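Local coordinates for envelope glycoprotein (Thogoto virus, PDB 5XEA) that probably attaches the virus to its host-cell receptor and then induces fusion of the virion with the host membrane, at residues B[88-93]-B[114-119]; B[324-329]-B[342-347]; B[274-279]-B[412-417]; B[30-35]-B[200-205]. One frame throughout, in Å; residues are numbered along the deposited sequence.

The four contacts close two separate sets of loops, following one another along the chain. The first opens at 30-35 and closes only at 200-205, where contact 4 joins neighbouring strands of a six-stranded antiparallel sheet; inside it, contact 1 (88-93 with 114-119) closes a much shorter loop with a small two-stranded sheet beside helix 77-86. The second opens at 274-279, just before the long helix 282-327, and closes at 412-417, just before helix 421-437, as contact 3. Nested in it is contact 2 (324-329 with 342-347), which sets a hairpin against the long helix. No loops cross, and contacts 1 and 2 lie about 100 Å apart, centre to centre.

Contact 1: B[88-93]-B[114-119]; sequences QCSYGD and KHWAPR
Cys89 pairs with Ala117, and Tyr91 with His115, as the hydrogen-bonded pairs of a two-stranded antiparallel sheet. Cys89 N reaches Ala117 O at 2.9 Å, an almost straight bond (164°), and Ala117 N answers to Cys89 O. Tyr91 O takes two donors, Lys114 N and His115 N, the two residues that face Tyr91 in a classic beta bulge. Cys89 is also disulfide-bonded to Cys142 of strand 133-156.

CH-pi contacts dress both faces of this small sheet. On one, Ser90 CB sits centrally over the six-membered ring of Trp116, 3.7 Å from its centroid. On the other, His115 CB lies over the Tyr91 ring, displaced toward the rim, with CZ 3.4 Å away, while Ala117 CB lies at the ring's edge.

The polar end is built round Asp93. Its OD2 forms a salt bridge of 2.6 Å with Lys114 NZ on the syn side, and its OD1 accepts from His115 NE2 at 2.9 Å on the anti side; the bend in the lysine chain at chi3 (89°) keeps CE beside the carboxylate. With both carboxylate oxygens engaged, Asp93 would be expected to stay ionised and to favour a proton on His115 NE2.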
loop_
_atom_site.group_PDB
_atom_site.type_symbol
_atom_site.label_atom_id
_atom_site.label_comp_id
_atom_site.label_asym_id
_atom_site.label_seq_id
_atom_site.Cartn_x
_atom_site.Cartn_y
_atom_site.Cartn_z
ATOM N N GLN B 88 4.874 -13.560 33.188
ATOM C CA GLN B 88 4.480 -14.931 33.488
ATOM C C GLN B 88 2.969 -14.988 33.662
ATOM O O GLN B 88 2.321 -13.977 33.936
ATOM C CB GLN B 88 5.162 -15.465 34.756
ATOM C CG GLN B 88 6.630 -15.780 34.594
ATOM C CD GLN B 88 7.153 -16.612 35.749
ATOM O OE1 GLN B 88 7.248 -17.844 35.661
ATOM N NE2 GLN B 88 7.474 -15.944 36.852
ATOM N N CYS B 89 2.412 -16.187 33.504
ATOM C CA CYS B 89 0.993 -16.409 33.721
ATOM C C CYS B 89 0.803 -17.452 34.817
ATOM O O CYS B 89 1.707 -18.230 35.135
ATOM C CB CYS B 89 0.287 -16.849 32.419
ATOM S SG CYS B 89 0.822 -18.446 31.643
ATOM N N SER B 90 -0.390 -17.470 35.393
ATOM C CA SER B 90 -0.720 -18.438 36.425
ATOM C C SER B 90 -1.783 -19.413 35.930
ATOM O O SER B 90 -2.507 -19.145 34.968
ATOM C CB SER B 90 -1.203 -17.741 37.701
ATOM O OG SER B 90 -2.403 -17.037 37.465
ATOM N N TYR B 91 -1.890 -20.542 36.626
ATOM C CA TYR B 91 -2.869 -21.558 36.277
ATOM C C TYR B 91 -3.116 -22.443 37.499
ATOM O O TYR B 91 -2.401 -22.363 38.504
ATOM C CB TYR B 91 -2.404 -22.356 35.057
ATOM C CG TYR B 91 -1.071 -23.068 35.216
ATOM C CD1 TYR B 91 -1.018 -24.376 35.697
ATOM C CD2 TYR B 91 0.134 -22.448 34.865
ATOM C CE1 TYR B 91 0.192 -25.046 35.834
ATOM C CE2 TYR B 91 1.358 -23.118 34.999
ATOM C CZ TYR B 91 1.375 -24.421 35.484
ATOM O OH TYR B 91 2.561 -25.115 35.636
ATOM N N GLY B 92 -4.150 -23.291 37.400
ATOM C CA GLY B 92 -4.586 -24.104 38.521
ATOM C C GLY B 92 -3.875 -25.442 38.599
ATOM O O GLY B 92 -2.949 -25.738 37.846
ATOM N N ASP B 93 -4.321 -26.264 39.554
ATOM C CA ASP B 93 -3.787 -27.614 39.676
ATOM C C ASP B 93 -4.205 -28.463 38.484
ATOM O O ASP B 93 -5.296 -28.305 37.936
ATOM C CB ASP B 93 -4.272 -28.276 40.972
ATOM C CG ASP B 93 -3.685 -27.622 42.218
ATOM O OD1 ASP B 93 -2.481 -27.275 42.199
ATOM O OD2 ASP B 93 -4.432 -27.448 43.209
ATOM N N LYS B 114 -2.483 -20.908 41.011
ATOM C CA LYS B 114 -1.646 -21.672 41.937
ATOM C C LYS B 114 -0.236 -21.930 41.431
ATOM O O LYS B 114 0.683 -22.025 42.243
ATOM C CB LYS B 114 -2.291 -23.029 42.270
ATOM C CG LYS B 114 -3.642 -22.904 42.965
ATOM C CD LYS B 114 -4.205 -24.247 43.396
ATOM C CE LYS B 114 -3.740 -24.634 44.792
ATOM N NZ LYS B 114 -4.439 -25.864 45.256
ATOM N N HIS B 115 -0.037 -22.038 40.122
ATOM C CA HIS B 115 1.279 -22.252 39.539
ATOM C C HIS B 115 1.615 -21.090 38.610
ATOM O O HIS B 115 0.742 -20.297 38.240
ATOM C CB HIS B 115 1.317 -23.591 38.808
ATOM C CG HIS B 115 0.864 -24.733 39.667
ATOM N ND1 HIS B 115 1.701 -25.356 40.568
ATOM C CD2 HIS B 115 -0.351 -25.318 39.806
ATOM C CE1 HIS B 115 1.027 -26.302 41.194
ATOM N NE2 HIS B 115 -0.217 -26.300 40.754
ATOM N N TRP B 116 2.903 -20.973 38.270
ATOM C CA TRP B 116 3.411 -19.906 37.419
ATOM C C TRP B 116 4.384 -20.469 36.392
ATOM O O TRP B 116 5.132 -21.413 36.662
ATOM C CB TRP B 116 4.118 -18.803 38.236
ATOM C CG TRP B 116 3.188 -18.034 39.110
ATOM C CD1 TRP B 116 2.817 -18.345 40.385
ATOM C CD2 TRP B 116 2.486 -16.829 38.770
ATOM N NE1 TRP B 116 1.929 -17.410 40.862
ATOM C CE2 TRP B 116 1.709 -16.467 39.890
ATOM C CE3 TRP B 116 2.434 -16.028 37.626
ATOM C CZ2 TRP B 116 0.894 -15.336 39.904
ATOM C CZ3 TRP B 116 1.623 -14.904 37.640
ATOM C CH2 TRP B 116 0.865 -14.568 38.771
ATOM N N ALA B 117 4.373 -19.857 35.217
ATOM C CA ALA B 117 5.252 -20.231 34.118
ATOM C C ALA B 117 5.255 -19.081 33.113
ATOM O O ALA B 117 4.333 -18.260 33.117
ATOM C CB ALA B 117 4.795 -21.548 33.458
ATOM N N PRO B 118 6.284 -18.989 32.263
ATOM C CA PRO B 118 6.233 -17.966 31.203
ATOM C C PRO B 118 5.076 -18.194 30.249
ATOM O O PRO B 118 4.500 -17.230 29.730
ATOM C CB PRO B 118 7.585 -18.116 30.486
ATOM C CG PRO B 118 8.373 -19.147 31.281
ATOM C CD PRO B 118 7.414 -19.922 32.083
ATOM N N ARG B 119 4.727 -19.458 30.012
ATOM C CA ARG B 119 3.637 -19.879 29.147
ATOM C C ARG B 119 3.289 -21.319 29.507
ATOM O O ARG B 119 4.112 -22.060 30.049
ATOM C CB ARG B 119 4.006 -19.774 27.667
ATOM C CG ARG B 119 5.194 -20.630 27.243
ATOM C CD ARG B 119 5.750 -20.148 25.912
ATOM N NE ARG B 119 6.031 -18.710 25.921
ATOM C CZ ARG B 119 7.108 -18.163 26.480
ATOM N NH1 ARG B 119 7.999 -18.940 27.086
ATOM N NH2 ARG B 119 7.298 -16.846 26.439
#

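Contact 2: B[324-329]-B[342-347]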
loop_
_atom_site.group_PDB
_atom_site.type_symbol
_atom_site.label_atom_id
_atom_site.label_comp_id
_atom_site.label_asym_id
_atom_site.label_seq_id
_atom_site.Cartn_x
_atom_site.Cartn_y
_atom_site.Cartn_z
ATOM N N ILE B 324 20.351 47.704 -29.701
ATOM C CA ILE B 324 20.826 48.739 -28.782
ATOM C C ILE B 324 22.339 48.858 -28.843
ATOM O O ILE B 324 22.890 49.956 -28.730
ATOM C CB ILE B 324 20.374 48.458 -27.338
ATOM C CG1 ILE B 324 18.897 48.137 -27.290
ATOM C CG2 ILE B 324 20.686 49.671 -26.436
ATOM C CD1 ILE B 324 18.535 47.439 -26.044
ATOM N N ALA B 325 23.034 47.723 -28.974
ATOM C CA ALA B 325 24.492 47.708 -28.932
ATOM C C ALA B 325 25.124 48.448 -30.112
ATOM O O ALA B 325 26.262 48.914 -29.992
ATOM C CB ALA B 325 25.012 46.257 -28.883
ATOM N N LYS B 326 24.427 48.560 -31.247
ATOM C CA LYS B 326 24.957 49.368 -32.341
ATOM C C LYS B 326 25.047 50.834 -31.940
ATOM O O LYS B 326 25.970 51.540 -32.361
ATOM C CB LYS B 326 24.093 49.204 -33.592
ATOM C CG LYS B 326 24.208 47.848 -34.237
ATOM C CD LYS B 326 23.279 47.721 -35.422
ATOM C CE LYS B 326 23.322 46.318 -36.012
ATOM N NZ LYS B 326 22.744 45.312 -35.071
ATOM N N ILE B 327 24.114 51.292 -31.104
ATOM C CA ILE B 327 24.148 52.649 -30.572
ATOM C C ILE B 327 25.112 52.745 -29.394
ATOM O O ILE B 327 25.994 53.612 -29.368
ATOM C CB ILE B 327 22.725 53.083 -30.171
ATOM C CG1 ILE B 327 21.758 52.940 -31.352
ATOM C CG2 ILE B 327 22.736 54.505 -29.629
ATOM C CD1 ILE B 327 20.301 53.160 -30.989
ATOM N N ASP B 328 24.964 51.854 -28.399
ATOM C CA ASP B 328 25.774 51.877 -27.175
ATOM C C ASP B 328 26.861 50.812 -27.264
ATOM O O ASP B 328 26.646 49.658 -26.879
ATOM C CB ASP B 328 24.911 51.643 -25.940
ATOM C CG ASP B 328 25.716 51.695 -24.643
ATOM O OD1 ASP B 328 26.969 51.773 -24.696
ATOM O OD2 ASP B 328 25.093 51.656 -23.559
ATOM N N GLU B 329 28.052 51.220 -27.702
ATOM C CA GLU B 329 29.158 50.293 -27.915
ATOM C C GLU B 329 29.743 49.728 -26.623
ATOM O O GLU B 329 30.678 48.929 -26.698
ATOM C CB GLU B 329 30.272 50.978 -28.724
ATOM C CG GLU B 329 31.103 51.987 -27.944
ATOM C CD GLU B 329 30.359 53.289 -27.657
ATOM O OE1 GLU B 329 29.421 53.636 -28.415
ATOM O OE2 GLU B 329 30.708 53.961 -26.661
ATOM N N SER B 342 32.254 47.441 -28.655
ATOM C CA SER B 342 31.912 46.619 -29.809
ATOM C C SER B 342 31.795 47.461 -31.082
ATOM O O SER B 342 31.631 48.674 -31.042
ATOM C CB SER B 342 30.599 45.881 -29.580
ATOM O OG SER B 342 29.542 46.799 -29.376
ATOM N N ARG B 343 31.865 46.780 -32.219
ATOM C CA ARG B 343 31.684 47.420 -33.520
ATOM C C ARG B 343 30.991 46.404 -34.406
ATOM O O ARG B 343 31.580 45.374 -34.749
ATOM C CB ARG B 343 33.014 47.861 -34.135
ATOM C CG ARG B 343 32.863 48.454 -35.531
ATOM C CD ARG B 343 34.223 48.793 -36.148
ATOM N NE ARG B 343 35.023 49.643 -35.276
ATOM C CZ ARG B 343 35.035 50.971 -35.314
ATOM N NH1 ARG B 343 34.284 51.618 -36.194
ATOM N NH2 ARG B 343 35.798 51.649 -34.468
ATOM N N PHE B 344 29.748 46.674 -34.768
ATOM C CA PHE B 344 29.029 45.722 -35.595
ATOM C C PHE B 344 29.500 45.821 -37.032
ATOM O O PHE B 344 29.684 46.920 -37.567
ATOM C CB PHE B 344 27.526 45.945 -35.486
ATOM C CG PHE B 344 26.940 45.304 -34.280
ATOM C CD1 PHE B 344 26.306 44.072 -34.369
ATOM C CD2 PHE B 344 27.098 45.894 -33.037
ATOM C CE1 PHE B 344 25.793 43.469 -33.248
ATOM C CE2 PHE B 344 26.586 45.286 -31.906
ATOM C CZ PHE B 344 25.932 44.070 -32.015
ATOM N N ILE B 345 29.750 44.665 -37.635
ATOM C CA ILE B 345 30.097 44.592 -39.046
ATOM C C ILE B 345 28.972 44.013 -39.878
ATOM O O ILE B 345 29.057 44.044 -41.118
ATOM C CB ILE B 345 31.396 43.792 -39.266
ATOM C CG1 ILE B 345 31.176 42.326 -38.912
ATOM C CG2 ILE B 345 32.532 44.404 -38.446
ATOM C CD1 ILE B 345 32.379 41.469 -39.135
ATOM N N SER B 346 27.931 43.489 -39.243
ATOM C CA SER B 346 26.690 43.112 -39.904
ATOM C C SER B 346 25.562 43.251 -38.883
ATOM O O SER B 346 25.734 43.887 -37.835
ATOM C CB SER B 346 26.799 41.696 -40.486
ATOM O OG SER B 346 26.769 40.745 -39.446
ATOM N N GLU B 347 24.403 42.659 -39.188
ATOM C CA GLU B 347 23.276 42.715 -38.259
ATOM C C GLU B 347 23.634 42.067 -36.936
ATOM O O GLU B 347 23.451 42.663 -35.868
ATOM C CB GLU B 347 22.054 42.033 -38.870
ATOM C CG GLU B 347 21.228 42.961 -39.723
ATOM C CD GLU B 347 20.733 44.157 -38.932
ATOM O OE1 GLU B 347 19.803 43.986 -38.114
ATOM O OE2 GLU B 347 21.290 45.264 -39.110
HETATM O O HOH W 1 28.511 48.423 -31.166
HETATM O O HOH W 2 20.181 45.234 -35.271
HETATM O O HOH W 3 27.849 47.085 -27.026
#
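The long helix 282-327 meets a beta hairpin, strands 341-344 and 350-354, where Ala325 and Lys326 pack on Phe344. Lys326 lies across one face of the Phe344 ring: CG is 4.0 Å from the ring centroid, and NZ, at 4.2 Å, adds a cation-pi interaction over the same face. The chain runs extended until chi4 (67°) bends NZ round to Glu347 O, which it meets at 2.9 Å on a lone pair in the carbonyl plane. The ammonium has two further oxygen partners, Ser322 O and a water shared with Glu347 OE1. Ala325 CB approaches Phe344 CE2 at 3.5 Å.

At the other end, Ser342 N donates to Glu329 O at 2.9 Å. The Ser342 hydroxyl meets two waters, one also bound to Ala325 O (2.6 Å) and the other to Asp328 O, so water links the last part of the helix and the turn after it to Ser342.

Glu347 forms a salt bridge with Arg334 of the third subunit. Helix 331-335 packs in through Ile332, which touches Ala325, Ser342 and Phe344, and Phe350 of the partner strand meets the Phe344 ring; Ile327 packs on Ile327 of both other subunits, so the three long helices meet beside the hairpin.

Contact 3: B[274-279]-B[412-417]; sequences SWTVVT and DFRGTV
Val417 lays its CG2 methyl against the hydroxyl end of Thr276, 3.5 Å from OG1, and its CB against Val277 CG1 at 3.9 Å. Neither segment is a regular helix or strand: 274-279 belongs to the loop that leads into the long helix 282-327, whereas the loop containing 412-417 leads into helix 421-437, within a trimeric glycoprotein of the baculovirus gp64 family. Their touching parts run nearly perpendicular, 85° apart, and meet over a short length.

The backbone link is at Thr276 O. It accepts the backbone N-H of Val417 at 3.1 Å (157°), with the donor tilted from the carbonyl plane, and Thr416 CA adds a C-H...O contact at 3.2 Å. The Thr276 hydroxyl itself is paired with Ser274 OG at 2.6 Å. Val417 has CG1 anti to its backbone N (chi1 176°); CG2 is the methyl that meets Thr276.

Arg414 brings only NH2 to Thr276 CG2; the same nitrogen hydrogen-bonds to Asn152 OD1 and forms a salt bridge with Asp283 of the third subunit. Thr279 packs on Thr279 of both other subunits, which places the loop where the three chains meet. Leu165 of strand 159-165 touches both Thr276 and Val417. Beyond Thr276, the methyl CG2 of Thr416 comes to 4.1 Å from Thr279 OG1.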
loop_
_atom_site.group_PDB
_atom_site.type_symbol
_atom_site.label_atom_id
_atom_site.label_comp_id
_atom_site.label_asym_id
_atom_site.label_seq_id
_atom_site.Cartn_x
_atom_site.Cartn_y
_atom_site.Cartn_z
ATOM N N SER B 274 -12.334 1.265 10.611
ATOM C CA SER B 274 -11.123 2.062 10.473
ATOM C C SER B 274 -10.299 1.539 9.301
ATOM O O SER B 274 -10.164 0.328 9.105
ATOM C CB SER B 274 -10.296 2.009 11.759
ATOM O OG SER B 274 -9.005 2.559 11.538
ATOM N N TRP B 275 -9.769 2.465 8.506
ATOM C CA TRP B 275 -8.882 2.108 7.411
ATOM C C TRP B 275 -7.573 1.500 7.890
ATOM O O TRP B 275 -6.837 0.934 7.076
ATOM C CB TRP B 275 -8.604 3.356 6.565
ATOM C CG TRP B 275 -9.799 3.806 5.767
ATOM C CD1 TRP B 275 -10.397 5.038 5.801
ATOM C CD2 TRP B 275 -10.523 3.035 4.796
ATOM N NE1 TRP B 275 -11.453 5.073 4.912
ATOM C CE2 TRP B 275 -11.548 3.858 4.285
ATOM C CE3 TRP B 275 -10.394 1.728 4.296
ATOM C CZ2 TRP B 275 -12.441 3.421 3.311
ATOM C CZ3 TRP B 275 -11.294 1.289 3.327
ATOM C CH2 TRP B 275 -12.302 2.140 2.845
ATOM N N THR B 276 -7.252 1.621 9.184
ATOM C CA THR B 276 -6.051 0.996 9.726
ATOM C C THR B 276 -6.148 -0.532 9.772
ATOM O O THR B 276 -5.129 -1.185 10.012
ATOM C CB THR B 276 -5.765 1.518 11.138
ATOM O OG1 THR B 276 -6.841 1.147 12.017
ATOM C CG2 THR B 276 -5.575 3.103 11.159
ATOM N N VAL B 277 -7.319 -1.118 9.527
ATOM C CA VAL B 277 -7.434 -2.578 9.468
ATOM C C VAL B 277 -7.724 -3.089 8.066
ATOM O O VAL B 277 -7.776 -4.306 7.870
ATOM C CB VAL B 277 -8.481 -3.127 10.465
ATOM C CG1 VAL B 277 -8.202 -2.631 11.872
ATOM C CG2 VAL B 277 -9.902 -2.770 10.029
ATOM N N VAL B 278 -7.882 -2.216 7.078
ATOM C CA VAL B 278 -8.192 -2.667 5.725
ATOM C C VAL B 278 -6.886 -2.809 4.948
ATOM O O VAL B 278 -6.129 -1.848 4.797
ATOM C CB VAL B 278 -9.170 -1.713 5.022
ATOM C CG1 VAL B 278 -9.530 -2.268 3.638
ATOM C CG2 VAL B 278 -10.441 -1.527 5.854
ATOM N N THR B 279 -6.632 -4.011 4.441
ATOM C CA THR B 279 -5.401 -4.316 3.726
ATOM C C THR B 279 -5.379 -3.660 2.346
ATOM O O THR B 279 -6.340 -3.795 1.586
ATOM C CB THR B 279 -5.292 -5.827 3.550
ATOM O OG1 THR B 279 -5.166 -6.455 4.831
ATOM C CG2 THR B 279 -4.112 -6.140 2.675
ATOM N N ASP B 412 5.772 8.169 7.273
ATOM C CA ASP B 412 5.890 6.940 8.063
ATOM C C ASP B 412 4.675 6.057 7.833
ATOM O O ASP B 412 3.535 6.532 7.811
ATOM C CB ASP B 412 6.016 7.235 9.561
ATOM C CG ASP B 412 7.363 7.856 9.940
ATOM O OD1 ASP B 412 8.381 7.554 9.277
ATOM O OD2 ASP B 412 7.400 8.652 10.905
ATOM N N PHE B 413 4.915 4.772 7.647
ATOM C CA PHE B 413 3.836 3.824 7.440
ATOM C C PHE B 413 3.717 2.945 8.675
ATOM O O PHE B 413 4.724 2.585 9.290
ATOM C CB PHE B 413 4.079 2.994 6.183
ATOM C CG PHE B 413 4.329 3.825 4.957
ATOM C CD1 PHE B 413 3.367 4.722 4.508
ATOM C CD2 PHE B 413 5.523 3.704 4.251
ATOM C CE1 PHE B 413 3.596 5.494 3.373
ATOM C CE2 PHE B 413 5.752 4.459 3.109
ATOM C CZ PHE B 413 4.792 5.348 2.674
ATOM N N ARG B 414 2.483 2.618 9.048
ATOM C CA ARG B 414 2.247 1.911 10.293
ATOM C C ARG B 414 1.820 0.458 10.113
ATOM O O ARG B 414 1.973 -0.313 11.056
ATOM C CB ARG B 414 1.189 2.650 11.135
ATOM C CG ARG B 414 1.584 4.117 11.483
ATOM C CD ARG B 414 0.610 4.765 12.464
ATOM N NE ARG B 414 -0.710 4.991 11.885
ATOM C CZ ARG B 414 -1.714 5.531 12.555
ATOM N NH1 ARG B 414 -1.519 5.890 13.806
ATOM N NH2 ARG B 414 -2.899 5.701 11.989
ATOM N N GLY B 415 1.303 0.073 8.946
ATOM C CA GLY B 415 0.816 -1.273 8.728
ATOM C C GLY B 415 -0.563 -1.477 9.331
ATOM O O GLY B 415 -1.083 -0.632 10.060
ATOM N N THR B 416 -1.175 -2.634 9.036
ATOM C CA THR B 416 -2.481 -2.900 9.608
ATOM C C THR B 416 -2.340 -3.230 11.089
ATOM O O THR B 416 -1.318 -3.755 11.544
ATOM C CB THR B 416 -3.207 -4.066 8.895
ATOM O OG1 THR B 416 -2.391 -5.239 8.954
ATOM C CG2 THR B 416 -3.522 -3.735 7.448
ATOM N N VAL B 417 -3.401 -2.920 11.835
ATOM C CA VAL B 417 -3.484 -3.283 13.248
ATOM C C VAL B 417 -3.246 -4.782 13.431
ATOM O O VAL B 417 -2.460 -5.206 14.299
ATOM C CB VAL B 417 -4.850 -2.841 13.816
ATOM C CG1 VAL B 417 -5.018 -3.274 15.245
ATOM C CG2 VAL B 417 -5.003 -1.313 13.710
#

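Contact 4: B[30-35]-B[200-205]; sequences ATRYTT and EEVKIS
Arg32 turns one face of its guanidinium to Val202, whose CG1 methyl stands 3.9 Å above the centre of the plane. The carboxylate of Glu200 approaches the same group at NH2, where OE1 makes a salt bridge of 2.8 Å; the two planes are 77° apart and the hydrogen bond is strongly bent, hence weak. NH1 has its own carboxylate partner, Asp226 of strand 221-226. Arg32 CG is anti to the backbone N (chi1 -174°), as is Glu200 CG, and the two side chains run alongside each other, pointing the same way.

These residues belong to neighbouring strands, 24-35 and 197-209, of a six-stranded antiparallel sheet. Arg32 N gives Glu200 O a nearly straight bond of 2.7 Å, and Ala30 and Val202 exchange a pair, Val202 N to Ala30 O at 2.9 Å and Ala30 N to Val202 O. The pairing is antiparallel, but the two short segments are strongly twisted, their N-to-C directions 119° apart.

On the Arg32 face, Val202 CG2 rests against Arg32 CB, and Ala30 CB touches Ile204 CD1 at 4.2 Å. On the other face, Thr31 and Glu201 lie side by side, with the threonine OG1 donating to Glu201 OE1 at 3.2 Å.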
loop_
_atom_site.group_PDB
_atom_site.type_symbol
_atom_site.label_atom_id
_atom_site.label_comp_id
_atom_site.label_asym_id
_atom_site.label_seq_id
_atom_site.Cartn_x
_atom_site.Cartn_y
_atom_site.Cartn_z
ATOM N N ALA B 30 -2.873 27.360 14.431
ATOM C CA ALA B 30 -3.682 26.294 14.996
ATOM C C ALA B 30 -3.107 25.871 16.334
ATOM O O ALA B 30 -1.914 26.035 16.608
ATOM C CB ALA B 30 -3.769 25.087 14.052
ATOM N N THR B 31 -3.987 25.331 17.167
ATOM C CA THR B 31 -3.582 24.616 18.365
ATOM C C THR B 31 -3.369 23.157 17.980
ATOM O O THR B 31 -4.280 22.507 17.458
ATOM C CB THR B 31 -4.635 24.738 19.463
ATOM O OG1 THR B 31 -4.920 26.122 19.710
ATOM C CG2 THR B 31 -4.131 24.100 20.741
ATOM N N ARG B 32 -2.164 22.658 18.212
ATOM C CA ARG B 32 -1.807 21.292 17.883
ATOM C C ARG B 32 -1.650 20.490 19.165
ATOM O O ARG B 32 -1.003 20.944 20.114
ATOM C CB ARG B 32 -0.519 21.243 17.075
ATOM C CG ARG B 32 -0.199 19.861 16.589
ATOM C CD ARG B 32 1.064 19.857 15.803
ATOM N NE ARG B 32 2.214 19.966 16.677
ATOM C CZ ARG B 32 3.422 20.292 16.248
ATOM N NH1 ARG B 32 3.618 20.548 14.962
ATOM N NH2 ARG B 32 4.432 20.371 17.102
ATOM N N TYR B 33 -2.230 19.295 19.181
ATOM C CA TYR B 33 -2.097 18.354 20.286
ATOM C C TYR B 33 -1.384 17.108 19.780
ATOM O O TYR B 33 -1.866 16.453 18.852
ATOM C CB TYR B 33 -3.462 17.979 20.853
ATOM C CG TYR B 33 -4.288 19.139 21.339
ATOM C CD1 TYR B 33 -4.243 19.539 22.673
ATOM C CD2 TYR B 33 -5.130 19.826 20.475
ATOM C CE1 TYR B 33 -5.010 20.607 23.130
ATOM C CE2 TYR B 33 -5.900 20.885 20.919
ATOM C CZ TYR B 33 -5.837 21.274 22.248
ATOM O OH TYR B 33 -6.605 22.329 22.687
ATOM N N THR B 34 -0.234 16.796 20.373
ATOM C CA THR B 34 0.531 15.599 20.055
ATOM C C THR B 34 0.869 14.861 21.348
ATOM O O THR B 34 0.538 15.309 22.447
ATOM C CB THR B 34 1.813 15.930 19.282
ATOM O OG1 THR B 34 2.636 16.791 20.080
ATOM C CG2 THR B 34 1.489 16.594 17.949
ATOM N N THR B 35 1.550 13.723 21.207
ATOM C CA THR B 35 1.864 12.853 22.330
ATOM C C THR B 35 3.372 12.685 22.473
ATOM O O THR B 35 4.135 12.801 21.507
ATOM C CB THR B 35 1.200 11.457 22.188
ATOM O OG1 THR B 35 1.498 10.898 20.904
ATOM C CG2 THR B 35 -0.308 11.548 22.352
ATOM N N GLU B 200 0.094 22.989 22.026
ATOM C CA GLU B 200 1.112 23.835 21.416
ATOM C C GLU B 200 0.484 24.705 20.332
ATOM O O GLU B 200 -0.381 24.242 19.579
ATOM C CB GLU B 200 2.237 22.977 20.827
ATOM C CG GLU B 200 3.502 23.722 20.479
ATOM C CD GLU B 200 4.576 22.791 19.942
ATOM O OE1 GLU B 200 4.230 21.653 19.558
ATOM O OE2 GLU B 200 5.762 23.184 19.908
ATOM N N GLU B 201 0.925 25.961 20.258
ATOM C CA GLU B 201 0.430 26.920 19.277
ATOM C C GLU B 201 1.408 26.962 18.113
ATOM O O GLU B 201 2.599 27.219 18.311
ATOM C CB GLU B 201 0.267 28.307 19.901
ATOM C CG GLU B 201 -0.525 28.313 21.199
ATOM C CD GLU B 201 -1.991 27.981 20.994
ATOM O OE1 GLU B 201 -2.498 28.203 19.875
ATOM O OE2 GLU B 201 -2.638 27.498 21.950
ATOM N N VAL B 202 0.906 26.708 16.905
ATOM C CA VAL B 202 1.769 26.463 15.756
ATOM C C VAL B 202 1.272 27.250 14.555
ATOM O O VAL B 202 0.118 27.675 14.481
ATOM C CB VAL B 202 1.851 24.959 15.380
ATOM C CG1 VAL B 202 2.469 24.131 16.505
ATOM C CG2 VAL B 202 0.478 24.444 15.006
ATOM N N LYS B 203 2.165 27.398 13.588
ATOM C CA LYS B 203 1.830 27.878 12.258
ATOM C C LYS B 203 2.064 26.742 11.272
ATOM O O LYS B 203 3.126 26.107 11.287
ATOM C CB LYS B 203 2.680 29.094 11.883
ATOM C CG LYS B 203 2.658 30.204 12.913
ATOM C CD LYS B 203 1.460 31.106 12.717
ATOM C CE LYS B 203 1.523 32.285 13.666
ATOM N NZ LYS B 203 2.905 32.830 13.707
ATOM N N ILE B 204 1.082 26.484 10.419
ATOM C CA ILE B 204 1.108 25.333 9.528
ATOM C C ILE B 204 0.988 25.816 8.091
ATOM O O ILE B 204 0.052 26.550 7.752
ATOM C CB ILE B 204 -0.011 24.340 9.881
ATOM C CG1 ILE B 204 0.399 23.569 11.124
ATOM C CG2 ILE B 204 -0.285 23.393 8.737
ATOM C CD1 ILE B 204 -0.758 23.138 11.937
ATOM N N SER B 205 1.938 25.410 7.254
ATOM C CA SER B 205 1.871 25.723 5.838
ATOM C C SER B 205 0.828 24.846 5.159
ATOM O O SER B 205 0.842 23.614 5.297
ATOM C CB SER B 205 3.239 25.542 5.184
ATOM O OG SER B 205 3.741 24.231 5.388
#